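Local coordinates for D-2-hydroxyacid dehydrogensase protein (PDB 4LSW) that probably catalyses the NAD(P)-dependent interconversion of D-2-hydroxyacids and the corresponding 2-oxoacids, at residues 110-115 and 141-146. Numbering follows the deposited sequence.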
loop_
_atom_site.group_PDB
_atom_site.type_symbol
_atom_site.label_atom_id
_atom_site.label_comp_id
_atom_site.label_asym_id
_atom_site.label_seq_id
_atom_site.Cartn_x
_atom_site.Cartn_y
_atom_site.Cartn_z
ATOM N N ALA A 110 -7.070 8.629 -9.900
ATOM C CA ALA A 110 -7.148 10.067 -9.668
ATOM C C ALA A 110 -5.813 10.749 -9.927
ATOM O O ALA A 110 -5.765 11.847 -10.471
ATOM C CB ALA A 110 -7.600 10.343 -8.266
ATOM N N MET A 111 -4.738 10.086 -9.521
ATOM C CA MET A 111 -3.391 10.599 -9.720
ATOM C C MET A 111 -3.011 10.694 -11.194
ATOM O O MET A 111 -2.422 11.681 -11.626
ATOM C CB MET A 111 -2.381 9.731 -8.963
ATOM C CG MET A 111 -2.443 9.945 -7.445
ATOM S SD MET A 111 -1.595 8.678 -6.476
ATOM C CE MET A 111 0.116 8.878 -7.003
ATOM N N MET A 112 -3.331 9.661 -11.966
ATOM C CA MET A 112 -3.110 9.701 -13.407
ATOM C C MET A 112 -3.822 10.900 -14.027
ATOM O O MET A 112 -3.229 11.662 -14.790
ATOM C CB MET A 112 -3.611 8.415 -14.080
ATOM C CG MET A 112 -3.674 8.527 -15.603
ATOM S SD MET A 112 -4.462 7.138 -16.436
ATOM C CE MET A 112 -6.104 7.296 -15.766
ATOM N N LEU A 113 -5.092 11.081 -13.664
ATOM C CA LEU A 113 -5.873 12.181 -14.208
ATOM C C LEU A 113 -5.292 13.530 -13.802
ATOM O O LEU A 113 -5.162 14.429 -14.628
ATOM C CB LEU A 113 -7.331 12.077 -13.746
ATOM C CG LEU A 113 -8.150 10.964 -14.405
ATOM C CD1 LEU A 113 -9.334 10.630 -13.518
ATOM C CD2 LEU A 113 -8.615 11.428 -15.774
ATOM N N ALA A 114 -4.949 13.664 -12.525
ATOM C CA ALA A 114 -4.410 14.921 -12.014
ATOM C C ALA A 114 -3.095 15.312 -12.685
ATOM O O ALA A 114 -2.893 16.475 -13.011
ATOM C CB ALA A 114 -4.244 14.862 -10.504
ATOM N N GLN A 115 -2.207 14.342 -12.898
ATOM C CA GLN A 115 -0.939 14.630 -13.545
ATOM C C GLN A 115 -1.136 14.905 -15.027
ATOM O O GLN A 115 -0.610 15.884 -15.564
ATOM C CB GLN A 115 0.046 13.476 -13.336
ATOM C CG GLN A 115 1.433 13.757 -13.906
ATOM C CD GLN A 115 2.066 15.013 -13.346
ATOM O OE1 GLN A 115 1.858 15.369 -12.183
ATOM N NE2 GLN A 115 2.842 15.699 -14.175
ATOM N N ARG A 141 -2.807 17.030 -21.460
ATOM C CA ARG A 141 -2.897 15.807 -22.249
ATOM C C ARG A 141 -4.094 14.932 -21.902
ATOM O O ARG A 141 -4.360 14.653 -20.729
ATOM C CB ARG A 141 -1.615 14.983 -22.108
ATOM C CG ARG A 141 -0.361 15.684 -22.634
ATOM C CD ARG A 141 -0.458 15.979 -24.124
ATOM N NE ARG A 141 -0.708 14.786 -24.938
ATOM C CZ ARG A 141 0.238 13.977 -25.414
ATOM N NH1 ARG A 141 1.520 14.218 -25.158
ATOM N NH2 ARG A 141 -0.096 12.925 -26.151
ATOM N N ARG A 142 -4.783 14.490 -22.948
ATOM C CA ARG A 142 -5.926 13.597 -22.840
ATOM C C ARG A 142 -5.630 12.278 -22.124
ATOM O O ARG A 142 -4.539 11.697 -22.253
ATOM C CB ARG A 142 -6.474 13.301 -24.233
ATOM C CG ARG A 142 -7.610 12.267 -24.246
ATOM C CD ARG A 142 -8.153 12.043 -25.649
ATOM N NE ARG A 142 -8.721 13.262 -26.229
ATOM C CZ ARG A 142 -9.240 13.314 -27.452
ATOM N NH1 ARG A 142 -9.267 12.214 -28.208
ATOM N NH2 ARG A 142 -9.729 14.454 -27.924
ATOM N N VAL A 143 -6.611 11.806 -21.368
ATOM C CA VAL A 143 -6.557 10.469 -20.791
ATOM C C VAL A 143 -7.417 9.455 -21.562
ATOM O O VAL A 143 -6.911 8.416 -22.001
ATOM C CB VAL A 143 -6.944 10.476 -19.288
ATOM C CG1 VAL A 143 -7.124 9.041 -18.773
ATOM C CG2 VAL A 143 -5.887 11.206 -18.481
ATOM N N PHE A 144 -8.704 9.749 -21.736
ATOM C CA PHE A 144 -9.632 8.741 -22.246
ATOM C C PHE A 144 -9.231 8.194 -23.610
ATOM O O PHE A 144 -8.691 8.914 -24.453
ATOM C CB PHE A 144 -11.086 9.265 -22.292
ATOM C CG PHE A 144 -11.401 10.101 -23.518
ATOM C CD1 PHE A 144 -11.124 11.459 -23.537
ATOM C CD2 PHE A 144 -11.967 9.517 -24.651
ATOM C CE1 PHE A 144 -11.396 12.227 -24.665
ATOM C CE2 PHE A 144 -12.245 10.282 -25.783
ATOM C CZ PHE A 144 -11.955 11.639 -25.787
ATOM N N GLY A 145 -9.502 6.908 -23.811
ATOM C CA GLY A 145 -9.267 6.263 -25.090
ATOM C C GLY A 145 -7.815 5.906 -25.374
ATOM O O GLY A 145 -7.527 5.272 -26.391
ATOM N N ARG A 146 -6.906 6.292 -24.485
ATOM C CA ARG A 146 -5.484 6.054 -24.700
ATOM C C ARG A 146 -5.076 4.710 -24.089
ATOM O O ARG A 146 -5.934 3.932 -23.668
ATOM C CB ARG A 146 -4.663 7.235 -24.177
ATOM C CG ARG A 146 -5.000 8.554 -24.927
ATOM C CD ARG A 146 -4.131 9.712 -24.482
ATOM N NE ARG A 146 -2.723 9.519 -24.822
ATOM C CZ ARG A 146 -1.722 10.189 -24.261
ATOM N NH1 ARG A 146 -1.963 11.100 -23.329
ATOM N NH2 ARG A 146 -0.472 9.949 -24.633
#
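L113 on helix 101-116 and V143 in segment 141-146 bring their backbones nearest, with CA atoms 6.8 Å apart and no hydrogen bond between the two segments. The contact is apolar and small, burying 136 Å² over both sides. V143 supplies the whole loop side of it. The side chain of V143 sets out toward the helix, and its two methyls are divided between two helix residues, one each. CG1 of V143 meets the terminal methyl CE of M112 at 3.6 Å, with the sulfur SD of M112 a little farther back. CG2 of V143 lies 3.8 Å from CD2 of L113. M112 reaches across because its chain is extended as far as SD, with CG anti to the backbone N (chi1 168°). The bend at chi3 (64°) then brings CE round onto CG1 of V143. L113 comes with one branch, CD2, and its side chain runs at about a right angle to that of V143.

Bonds within the loop help to shape it, and R141 is tied to S116 at the end of the helix. V143 to R146 form a type II beta turn, with G145 at positive phi. A rather long bond, R146 N to V143 O at 3.3 Å, closes the turn. NH1 of R146 also donates to the carbonyl O of R142 at 2.9 Å, nearly straight at 171° and in the guanidinium plane.

Around the contact, M112 continues onto F200 and F202 of strand 200-203 and I230 of strand 228-231. V143 also packs on F200 and on M169. The contact thus seats the loop leading into strand 147-151, the likely first strand of the Rossmann-type NAD-binding domain, against helix 101-116, which packs on the parallel sheet.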